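Local coordinates for virulence protein vsdE (Salmonella enterica, PDB 5LQ6) that acts as a cysteine hydrolase effector that contributes to Salmonella virulence and suppresses host immune responses, at residues Leu120-Leu126 and Glu208-Tyr214; Ser146-Ala152 and Arg164-Val170. The protein carries 4 engineered substitutions. One frame throughout, in Å; residues are numbered along the deposited sequence.

Contact 1 (Leu120-Leu126 and Glu208-Tyr214); sequences LNQSYSL and EFYVRAY. Engineered in segment 120-126: Ser125 (natural residue Cys).
Three backbone-to-backbone hydrogen bonds, and one in which a serine hydroxyl stands in for a carbonyl, show how an irregular segment can line the edge of a beta sheet. Two form an antiparallel hydrogen-bonded pair between Leu126 and Phe209 (Leu126 N to Phe209 O 2.8 Å, Phe209 N to Leu126 O 2.9 Å; CA-CA 4.9 Å). In the other two, Ser123 N donates to Val211 O (2.8 Å), while Val211 N donates to Ser123 OG (3.0 Å). A p rotamer places that hydroxyl, which donates to Tyr124 O at 2.7 Å. The registers Ser123-Val211 and Leu126-Phe209 differ by one residue, so 120-126 carries an extra residue between them; both segments are extended, with end-to-end directions 150° apart. Further along, one water donates to Asn121 OD1 (2.6 Å) and Ala213 O (2.7 Å).

Within 208-214, Tyr210 OH gives Glu208 OE1 a very short 2.3 Å bond, and the engineered Ser125 has its OG 3.1 Å from Glu208 CB. Arg212, chi1 p, passes its CD 3.9 Å from Leu120 CB and ends in salt bridges to Asp112 and Asp166. Apolar packing completes the seam: Leu126 CD1 on Val211 CG2 (3.8 Å) and Leu120 CD2 at the edge of the Tyr214 ring, 4.0 Å from Tyr214 CD1. The arrangement is that of a connection between helices 108-116 and 129-143 laid along edge strand 209-212 of an antiparallel sheet.

Contact 2 (Ser146-Ala152 and Arg164-Val170); sequences SSFIISA and RHDFNAV
Strands 147-152 and 164-170 form an antiparallel ladder, their directions 150° apart and their axes 4.5 Å apart at closest. Phe148-Ala169, Ile150-Phe167 (Ile150 N to Phe167 O 2.8 Å) and Ala152-His165 are hydrogen-bonded pairs; Ser147-Val170, Ile149-Asn168 and Ser151-Asp166 alternate as non-hydrogen-bonded pairs. On the face of the hydrogen-bonded pairs, Phe167 (chi1 p) leans across the ladder so that Ile150 CB sits 3.9 Å from its ring centroid, a CH-pi contact, and Ala152 CB meets its edge 4.1 Å from Phe167 CE1. Ile150, chi1 and chi2 both m, sets CD1 4.0 Å from Ala169 CB. On the other face Ser151 (m) donates OG to Asp166 OD1 at 2.7 Å, and Arg164 NH2 salt-bridges that oxygen at 2.9 Å. Water joins Ser147 OG (2.7 Å), Phe148 O (2.8 Å) and Asn168 ND2 (3.0 Å), which also bonds Ser80 O. His165 (t) ends the Ile150-Phe167 face, its NE2 hydrogen-bonded to Asp185, consistent with a Cys-His-Asp triad with Cys76; the opposite face is polar around Ser151, Asp166 and Arg164.

How the contacts relate
Contact 2 is nested along the chain inside the loop closed by contact 1, and their centres lie about 9 Å apart. The principle illustrated is a sheet in which a hairpin is flanked by a strand from late in the chain: contact 2 is the hairpin of a four-stranded antiparallel sheet, and strand 209-212 lies along the other side of strand 147-157. Arg212 O to Ile149 N and Tyr210 N to Ser151 O, both 2.8 Å and probable hydrogen bonds, join the two contacts, while Val211 CG1 packs 3.5 Å from Phe148 CD2. Helix 129-143 touches residues of both. Segment 120-126 runs along strand 209-212, two strands away from strand 163-172, which carries probable triad residue His165.

Contact 1 (Leu120-Leu126 and Glu208-Tyr214)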
ATOM      1  N   LEU A 120      -5.082   1.941 -10.205  1.00 19.01           N
ATOM      2  CA  LEU A 120      -3.919   1.098 -10.484  1.00 19.97           C
ATOM      3  C   LEU A 120      -4.413  -0.276 -10.974  1.00 24.67           C
ATOM      4  O   LEU A 120      -5.405  -0.771 -10.514  1.00 29.76           O
ATOM      5  CB  LEU A 120      -3.060   0.931  -9.226  1.00 19.08           C
ATOM      6  CG  LEU A 120      -2.584   2.203  -8.549  1.00 19.00           C
ATOM      7  CD1 LEU A 120      -1.703   1.868  -7.351  1.00 20.18           C
ATOM      8  CD2 LEU A 120      -1.867   3.107  -9.568  1.00 21.07           C
ATOM      9  N   ASN A 121      -3.755  -0.825 -11.959  1.00 27.68           N
ATOM     10  CA  ASN A 121      -4.238  -2.110 -12.512  1.00 33.72           C
ATOM     11  C   ASN A 121      -3.916  -3.207 -11.486  1.00 29.52           C
ATOM     12  O   ASN A 121      -2.874  -3.186 -10.849  1.00 30.41           O
ATOM     13  CB  ASN A 121      -3.603  -2.454 -13.864  1.00 41.42           C
ATOM     14  CG  ASN A 121      -2.085  -2.432 -13.815  1.00 47.55           C
ATOM     15  OD1 ASN A 121      -1.504  -1.683 -13.043  1.00 52.98           O
ATOM     16  ND2 ASN A 121      -1.443  -3.246 -14.637  1.00 55.12           N
ATOM     17  N   GLN A 122      -4.864  -4.088 -11.320  1.00 31.32           N
ATOM     18  CA  GLN A 122      -4.777  -5.135 -10.327  1.00 32.44           C
ATOM     19  C   GLN A 122      -4.357  -6.444 -10.976  1.00 30.76           C
ATOM     20  O   GLN A 122      -4.442  -6.639 -12.186  1.00 31.05           O
ATOM     21  CB  GLN A 122      -6.124  -5.326  -9.668  1.00 36.68           C
ATOM     22  CG  GLN A 122      -6.626  -4.140  -8.907  1.00 44.82           C
ATOM     23  CD  GLN A 122      -7.487  -4.551  -7.744  1.00 46.74           C
ATOM     24  OE1 GLN A 122      -8.534  -5.158  -7.947  1.00 50.10           O
ATOM     25  NE2 GLN A 122      -7.024  -4.274  -6.508  1.00 45.55           N
ATOM     26  N   SER A 123      -3.909  -7.343 -10.133  1.00 22.31           N
ATOM     27  CA  SER A 123      -3.753  -8.748 -10.449  1.00 21.25           C
ATOM     28  C   SER A 123      -5.089  -9.396 -10.471  1.00 22.11           C
ATOM     29  O   SER A 123      -6.062  -8.871  -9.973  1.00 23.08           O
ATOM     30  CB  SER A 123      -2.903  -9.433  -9.373  1.00 21.00           C
ATOM     31  OG  SER A 123      -3.617  -9.507  -8.156  1.00 19.07           O
ATOM     32  N   TYR A 124      -5.093 -10.646 -10.952  1.00 23.55           N
ATOM     33  CA  TYR A 124      -6.193 -11.564 -10.698  1.00 25.35           C
ATOM     34  C   TYR A 124      -6.216 -11.885  -9.192  1.00 24.78           C
ATOM     35  O   TYR A 124      -5.228 -11.647  -8.490  1.00 21.57           O
ATOM     36  CB  TYR A 124      -5.989 -12.865 -11.464  1.00 26.14           C
ATOM     37  CG  TYR A 124      -6.014 -12.755 -12.953  1.00 34.23           C
ATOM     38  CD1 TYR A 124      -7.093 -12.142 -13.606  1.00 35.37           C
ATOM     39  CD2 TYR A 124      -5.001 -13.327 -13.722  1.00 36.38           C
ATOM     40  CE1 TYR A 124      -7.147 -12.081 -14.997  1.00 37.26           C
ATOM     41  CE2 TYR A 124      -5.032 -13.263 -15.110  1.00 42.03           C
ATOM     42  CZ  TYR A 124      -6.113 -12.646 -15.744  1.00 42.01           C
ATOM     43  OH  TYR A 124      -6.130 -12.599 -17.128  1.00 50.34           O
ATOM     44  N   SER A 125      -7.326 -12.424  -8.711  1.00 22.80           N
ATOM     45  CA  SER A 125      -7.461 -12.803  -7.326  0.62 23.37           C
ATOM     46  C   SER A 125      -6.468 -13.929  -7.001  1.00 20.38           C
ATOM     47  O   SER A 125      -6.286 -14.870  -7.797  1.00 23.10           O
ATOM     48  CB  SER A 125      -8.900 -13.234  -7.045  0.62 25.70           C
ATOM     49  OG  SER A 125      -9.058 -13.625  -5.704  0.62 27.96           O
ATOM     50  N   LEU A 126      -5.798 -13.809  -5.868  1.00 16.68           N
ATOM     51  CA  LEU A 126      -4.889 -14.802  -5.352  1.00 16.76           C
ATOM     52  C   LEU A 126      -5.479 -15.394  -4.065  1.00 16.98           C
ATOM     53  O   LEU A 126      -6.214 -14.725  -3.311  1.00 16.69           O
ATOM     54  CB  LEU A 126      -3.536 -14.171  -5.039  1.00 16.18           C
ATOM     55  CG  LEU A 126      -2.848 -13.633  -6.288  1.00 19.69           C
ATOM     56  CD1 LEU A 126      -1.689 -12.704  -5.966  1.00 23.08           C
ATOM     57  CD2 LEU A 126      -2.308 -14.733  -7.191  1.00 27.76           C
ATOM     58  N   GLU A 208      -9.852 -13.728  -0.669  1.00 38.60           N
ATOM     59  CA  GLU A 208      -9.082 -13.360  -1.808  1.00 34.22           C
ATOM     60  C   GLU A 208      -8.026 -12.255  -1.431  1.00 24.50           C
ATOM     61  O   GLU A 208      -8.119 -11.515  -0.434  1.00 20.80           O
ATOM     62  CB  GLU A 208      -9.996 -12.778  -2.875  1.00 40.11           C
ATOM     63  CG  GLU A 208     -11.321 -13.468  -3.155  1.00 51.09           C
ATOM     64  CD  GLU A 208     -12.350 -12.469  -3.669  1.00 59.92           C
ATOM     65  OE1 GLU A 208     -12.045 -11.763  -4.651  1.00 67.95           O
ATOM     66  OE2 GLU A 208     -13.453 -12.371  -3.084  1.00 71.54           O
ATOM     67  N   PHE A 209      -7.000 -12.189  -2.252  1.00 16.66           N
ATOM     68  CA  PHE A 209      -5.998 -11.165  -2.211  1.00 15.18           C
ATOM     69  C   PHE A 209      -5.818 -10.608  -3.620  1.00 14.65           C
ATOM     70  O   PHE A 209      -5.902 -11.327  -4.608  1.00 15.94           O
ATOM     71  CB  PHE A 209      -4.673 -11.764  -1.761  1.00 14.62           C
ATOM     72  CG  PHE A 209      -4.689 -12.323  -0.362  1.00 15.09           C
ATOM     73  CD1 PHE A 209      -5.236 -13.553  -0.135  1.00 16.66           C
ATOM     74  CD2 PHE A 209      -4.188 -11.587   0.706  1.00 16.50           C
ATOM     75  CE1 PHE A 209      -5.279 -14.108   1.130  1.00 18.68           C
ATOM     76  CE2 PHE A 209      -4.213 -12.162   2.003  1.00 15.64           C
ATOM     77  CZ  PHE A 209      -4.791 -13.399   2.183  1.00 17.63           C
ATOM     78  N   TYR A 210      -5.462  -9.329  -3.706  1.00 14.76           N
ATOM     79  CA  TYR A 210      -5.147  -8.681  -4.971  1.00 15.72           C
ATOM     80  C   TYR A 210      -3.928  -7.834  -4.791  1.00 17.31           C
ATOM     81  O   TYR A 210      -3.717  -7.324  -3.723  1.00 16.51           O
ATOM     82  CB  TYR A 210      -6.276  -7.759  -5.431  1.00 17.56           C
ATOM     83  CG  TYR A 210      -7.572  -8.454  -5.679  1.00 21.21           C
ATOM     84  CD1 TYR A 210      -8.427  -8.745  -4.647  1.00 23.17           C
ATOM     85  CD2 TYR A 210      -7.882  -8.873  -6.933  1.00 23.42           C
ATOM     86  CE1 TYR A 210      -9.628  -9.425  -4.856  1.00 28.02           C
ATOM     87  CE2 TYR A 210      -9.097  -9.541  -7.170  1.00 25.70           C
ATOM     88  CZ  TYR A 210      -9.929  -9.821  -6.125  1.00 26.86           C
ATOM     89  OH  TYR A 210     -11.120 -10.491  -6.377  1.00 35.21           O
ATOM     90  N   VAL A 211      -3.104  -7.743  -5.833  1.00 15.50           N
ATOM     91  CA  VAL A 211      -1.891  -6.953  -5.833  0.74 15.63           C
ATOM     92  C   VAL A 211      -2.027  -5.873  -6.883  1.00 15.11           C
ATOM     93  O   VAL A 211      -2.497  -6.150  -7.978  1.00 15.95           O
ATOM     94  CB  VAL A 211      -0.693  -7.862  -6.168  0.74 15.85           C
ATOM     95  CG1 VAL A 211       0.637  -7.128  -6.050  0.74 17.41           C
ATOM     96  CG2 VAL A 211      -0.698  -9.104  -5.256  0.74 17.23           C
ATOM     97  N   ARG A 212      -1.665  -4.635  -6.568  1.00 13.88           N
ATOM     98  CA  ARG A 212      -1.651  -3.570  -7.562  1.00 14.77           C
ATOM     99  C   ARG A 212      -0.399  -2.710  -7.363  1.00 13.54           C
ATOM    100  O   ARG A 212       0.222  -2.735  -6.302  1.00 14.03           O
ATOM    101  CB  ARG A 212      -2.915  -2.730  -7.543  1.00 14.13           C
ATOM    102  CG  ARG A 212      -3.109  -1.830  -6.351  1.00 15.38           C
ATOM    103  CD  ARG A 212      -4.564  -1.289  -6.353  1.00 16.12           C
ATOM    104  NE  ARG A 212      -4.724  -0.028  -5.609  1.00 17.54           N
ATOM    105  CZ  ARG A 212      -4.878   0.074  -4.287  1.00 17.79           C
ATOM    106  NH1 ARG A 212      -4.950  -0.976  -3.508  1.00 17.53           N
ATOM    107  NH2 ARG A 212      -5.016   1.277  -3.744  1.00 18.38           N
ATOM    108  N   ALA A 213      -0.051  -1.949  -8.376  1.00 13.86           N
ATOM    109  CA  ALA A 213       1.132  -1.116  -8.337  1.00 12.94           C
ATOM    110  C   ALA A 213       1.082   0.001  -9.345  1.00 15.37           C
ATOM    111  O   ALA A 213       0.491  -0.178 -10.435  1.00 18.65           O
ATOM    112  CB  ALA A 213       2.358  -1.932  -8.533  1.00 15.67           C
ATOM    113  N   TYR A 214       1.686   1.103  -8.992  1.00 16.22           N
ATOM    114  CA  TYR A 214       1.777   2.274  -9.852  1.00 19.53           C
ATOM    115  C   TYR A 214       2.896   2.079 -10.828  1.00 22.46           C
ATOM    116  O   TYR A 214       3.981   1.736 -10.429  1.00 25.29           O
ATOM    117  CB  TYR A 214       2.060   3.527  -8.982  1.00 19.60           C
ATOM    118  CG  TYR A 214       2.246   4.817  -9.734  1.00 22.99           C
ATOM    119  CD1 TYR A 214       1.270   5.289 -10.601  1.00 23.64           C
ATOM    120  CD2 TYR A 214       3.388   5.575  -9.549  1.00 25.25           C
ATOM    121  CE1 TYR A 214       1.433   6.500 -11.270  1.00 25.67           C
ATOM    122  CE2 TYR A 214       3.563   6.778 -10.219  1.00 30.58           C
ATOM    123  CZ  TYR A 214       2.587   7.219 -11.086  1.00 30.30           C
ATOM    124  OH  TYR A 214       2.807   8.418 -11.766  1.00 34.16           O
TER
HETATM  125  O   HOH W   1      -1.052   0.766 -12.415  1.00 34.20           O

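Contact 2 (Ser146-Ala152 and Arg164-Val170)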
ATOM      1  N   SER A 146       9.249  -4.034  -7.654  1.00 14.24           N
ATOM      2  CA  SER A 146       9.638  -4.254  -6.265  1.00 13.47           C
ATOM      3  C   SER A 146       8.712  -3.688  -5.220  1.00 14.27           C
ATOM      4  O   SER A 146       8.977  -3.867  -4.040  1.00 16.61           O
ATOM      5  CB  SER A 146      11.029  -3.744  -5.970  1.00 16.88           C
ATOM      6  OG  SER A 146      11.069  -2.351  -6.251  1.00 21.60           O
ATOM      7  N   SER A 147       7.662  -2.971  -5.595  1.00 13.00           N
ATOM      8  CA  SER A 147       6.765  -2.350  -4.644  1.00 12.17           C
ATOM      9  C   SER A 147       5.307  -2.487  -5.028  1.00 10.90           C
ATOM     10  O   SER A 147       4.929  -2.219  -6.195  1.00 11.58           O
ATOM     11  CB  SER A 147       7.131  -0.881  -4.520  1.00 12.47           C
ATOM     12  OG  SER A 147       6.237  -0.214  -3.615  1.00 13.16           O
ATOM     13  N   PHE A 148       4.473  -2.927  -4.090  1.00 10.65           N
ATOM     14  CA  PHE A 148       3.104  -3.300  -4.375  1.00 10.43           C
ATOM     15  C   PHE A 148       2.171  -2.904  -3.247  1.00  9.95           C
ATOM     16  O   PHE A 148       2.593  -2.798  -2.100  1.00  9.90           O
ATOM     17  CB  PHE A 148       2.975  -4.806  -4.604  1.00 12.27           C
ATOM     18  CG  PHE A 148       3.917  -5.361  -5.653  1.00 13.15           C
ATOM     19  CD1 PHE A 148       5.218  -5.696  -5.310  1.00 15.91           C
ATOM     20  CD2 PHE A 148       3.497  -5.406  -6.975  1.00 17.33           C
ATOM     21  CE1 PHE A 148       6.093  -6.141  -6.285  1.00 16.21           C
ATOM     22  CE2 PHE A 148       4.395  -5.872  -7.949  1.00 18.93           C
ATOM     23  CZ  PHE A 148       5.671  -6.207  -7.554  1.00 18.90           C
ATOM     24  N   ILE A 149       0.901  -2.718  -3.583  1.00 10.43           N
ATOM     25  CA  ILE A 149      -0.166  -2.575  -2.599  1.00  9.56           C
ATOM     26  C   ILE A 149      -0.957  -3.888  -2.606  1.00  9.94           C
ATOM     27  O   ILE A 149      -1.314  -4.378  -3.691  1.00 11.92           O
ATOM     28  CB  ILE A 149      -1.123  -1.399  -2.840  1.00 10.71           C
ATOM     29  CG1 ILE A 149      -0.354  -0.079  -2.943  1.00 11.38           C
ATOM     30  CG2 ILE A 149      -2.173  -1.308  -1.755  1.00 10.32           C
ATOM     31  CD1 ILE A 149      -1.218   1.115  -3.408  1.00 13.15           C
ATOM     32  N   ILE A 150      -1.225  -4.420  -1.421  1.00  9.75           N
ATOM     33  CA  ILE A 150      -1.984  -5.664  -1.300  1.00 11.50           C
ATOM     34  C   ILE A 150      -3.345  -5.335  -0.775  1.00 11.67           C
ATOM     35  O   ILE A 150      -3.470  -4.565   0.205  1.00 12.80           O
ATOM     36  CB  ILE A 150      -1.314  -6.654  -0.357  1.00 13.02           C
ATOM     37  CG1 ILE A 150       0.197  -6.717  -0.578  1.00 14.91           C
ATOM     38  CG2 ILE A 150      -1.984  -8.021  -0.419  1.00 14.64           C
ATOM     39  CD1 ILE A 150       0.611  -7.179  -1.908  1.00 15.79           C
ATOM     40  N   SER A 151      -4.402  -5.883  -1.347  1.00 13.04           N
ATOM     41  CA  SER A 151      -5.768  -5.753  -0.838  1.00 13.23           C
ATOM     42  C   SER A 151      -6.256  -7.138  -0.455  1.00 16.43           C
ATOM     43  O   SER A 151      -6.233  -8.065  -1.290  1.00 17.65           O
ATOM     44  CB  SER A 151      -6.680  -5.154  -1.911  1.00 14.56           C
ATOM     45  OG  SER A 151      -6.318  -3.863  -2.252  1.00 17.51           O
ATOM     46  N   ALA A 152      -6.641  -7.298   0.804  1.00 14.49           N
ATOM     47  CA  ALA A 152      -7.145  -8.560   1.327  1.00 15.25           C
ATOM     48  C   ALA A 152      -8.616  -8.411   1.630  1.00 14.95           C
ATOM     49  O   ALA A 152      -9.081  -7.412   2.165  1.00 17.40           O
ATOM     50  CB  ALA A 152      -6.395  -8.948   2.535  1.00 16.34           C
ATOM     51  N   ARG A 164     -12.083  -5.885   4.805  1.00 15.83           N
ATOM     52  CA  ARG A 164     -11.182  -5.471   3.741  1.00 15.56           C
ATOM     53  C   ARG A 164     -10.029  -4.730   4.382  1.00 15.94           C
ATOM     54  O   ARG A 164     -10.231  -3.867   5.242  1.00 17.05           O
ATOM     55  CB  ARG A 164     -11.896  -4.526   2.791  1.00 19.55           C
ATOM     56  CG  ARG A 164     -10.943  -3.698   1.913  1.00 27.22           C
ATOM     57  CD  ARG A 164     -10.671  -4.250   0.563  1.00 36.42           C
ATOM     58  NE  ARG A 164      -9.666  -3.423  -0.133  1.00 38.21           N
ATOM     59  CZ  ARG A 164      -9.878  -2.218  -0.672  1.00 33.56           C
ATOM     60  NH1 ARG A 164     -11.045  -1.580  -0.541  1.00 40.31           N
ATOM     61  NH2 ARG A 164      -8.916  -1.639  -1.362  1.00 26.23           N
ATOM     62  N   HIS A 165      -8.820  -5.033   3.938  1.00 14.90           N
ATOM     63  CA  HIS A 165      -7.649  -4.367   4.469  1.00 13.27           C
ATOM     64  C   HIS A 165      -6.616  -4.236   3.380  1.00 12.94           C
ATOM     65  O   HIS A 165      -6.291  -5.230   2.727  1.00 13.94           O
ATOM     66  CB  HIS A 165      -7.095  -5.162   5.613  1.00 13.68           C
ATOM     67  CG  HIS A 165      -5.964  -4.513   6.332  1.00 13.60           C
ATOM     68  ND1 HIS A 165      -6.012  -3.238   6.829  1.00 18.62           N
ATOM     69  CD2 HIS A 165      -4.741  -4.993   6.675  1.00 13.97           C
ATOM     70  CE1 HIS A 165      -4.882  -2.970   7.469  1.00 19.40           C
ATOM     71  NE2 HIS A 165      -4.099  -4.009   7.377  1.00 15.41           N
ATOM     72  N   ASP A 166      -6.057  -3.037   3.230  1.00 11.29           N
ATOM     73  CA  ASP A 166      -4.919  -2.801   2.358  1.00 11.73           C
ATOM     74  C   ASP A 166      -3.646  -2.644   3.169  1.00 11.70           C
ATOM     75  O   ASP A 166      -3.657  -2.147   4.269  1.00 12.12           O
ATOM     76  CB  ASP A 166      -5.083  -1.532   1.514  1.00 12.61           C
ATOM     77  CG  ASP A 166      -5.958  -1.700   0.278  1.00 15.03           C
ATOM     78  OD1 ASP A 166      -6.685  -2.701   0.186  1.00 16.94           O
ATOM     79  OD2 ASP A 166      -5.902  -0.810  -0.591  1.00 17.58           O
ATOM     80  N   PHE A 167      -2.546  -3.116   2.583  1.00 10.37           N
ATOM     81  CA  PHE A 167      -1.214  -3.001   3.143  1.00 10.08           C
ATOM     82  C   PHE A 167      -0.209  -3.043   1.990  1.00  9.80           C
ATOM     83  O   PHE A 167      -0.603  -2.933   0.833  1.00 10.87           O
ATOM     84  CB  PHE A 167      -0.962  -4.020   4.255  1.00 12.25           C
ATOM     85  CG  PHE A 167      -1.223  -5.458   3.861  1.00 11.04           C
ATOM     86  CD1 PHE A 167      -2.505  -5.930   3.810  1.00 13.55           C
ATOM     87  CD2 PHE A 167      -0.182  -6.308   3.503  1.00 11.64           C
ATOM     88  CE1 PHE A 167      -2.762  -7.247   3.470  1.00 13.41           C
ATOM     89  CE2 PHE A 167      -0.441  -7.621   3.149  1.00 13.66           C
ATOM     90  CZ  PHE A 167      -1.724  -8.073   3.109  1.00 13.02           C
ATOM     91  N   ASN A 168       1.054  -3.138   2.284  1.00 10.13           N
ATOM     92  CA  ASN A 168       2.108  -2.983   1.284  1.00 11.15           C
ATOM     93  C   ASN A 168       3.076  -4.143   1.278  1.00 10.42           C
ATOM     94  O   ASN A 168       3.162  -4.923   2.221  1.00 10.82           O
ATOM     95  CB  ASN A 168       2.893  -1.672   1.483  1.00 11.39           C
ATOM     96  CG  ASN A 168       2.014  -0.437   1.396  1.00 11.53           C
ATOM     97  OD1 ASN A 168       1.224  -0.153   2.288  1.00 12.53           O
ATOM     98  ND2 ASN A 168       2.156   0.284   0.296  1.00 12.12           N
ATOM     99  N   ALA A 169       3.798  -4.307   0.180  1.00 10.33           N
ATOM    100  CA  ALA A 169       4.834  -5.322   0.102  1.00 11.48           C
ATOM    101  C   ALA A 169       5.968  -4.727  -0.758  1.00 12.55           C
ATOM    102  O   ALA A 169       5.712  -4.141  -1.822  1.00 12.45           O
ATOM    103  CB  ALA A 169       4.321  -6.595  -0.498  1.00 13.47           C
ATOM    104  N   VAL A 170       7.208  -4.883  -0.297  1.00 11.74           N
ATOM    105  CA  VAL A 170       8.374  -4.438  -1.025  1.00 13.03           C
ATOM    106  C   VAL A 170       9.414  -5.533  -1.037  1.00 12.49           C
ATOM    107  O   VAL A 170       9.678  -6.157  -0.017  1.00 14.63           O
ATOM    108  CB  VAL A 170       8.966  -3.156  -0.435  1.00 14.77           C
ATOM    109  CG1 VAL A 170      10.244  -2.690  -1.123  1.00 17.73           C
ATOM    110  CG2 VAL A 170       7.969  -1.991  -0.482  1.00 15.84           C
TER
HETATM  111  O   HOH W   2       4.193  -0.491  -1.826  1.00 12.75           O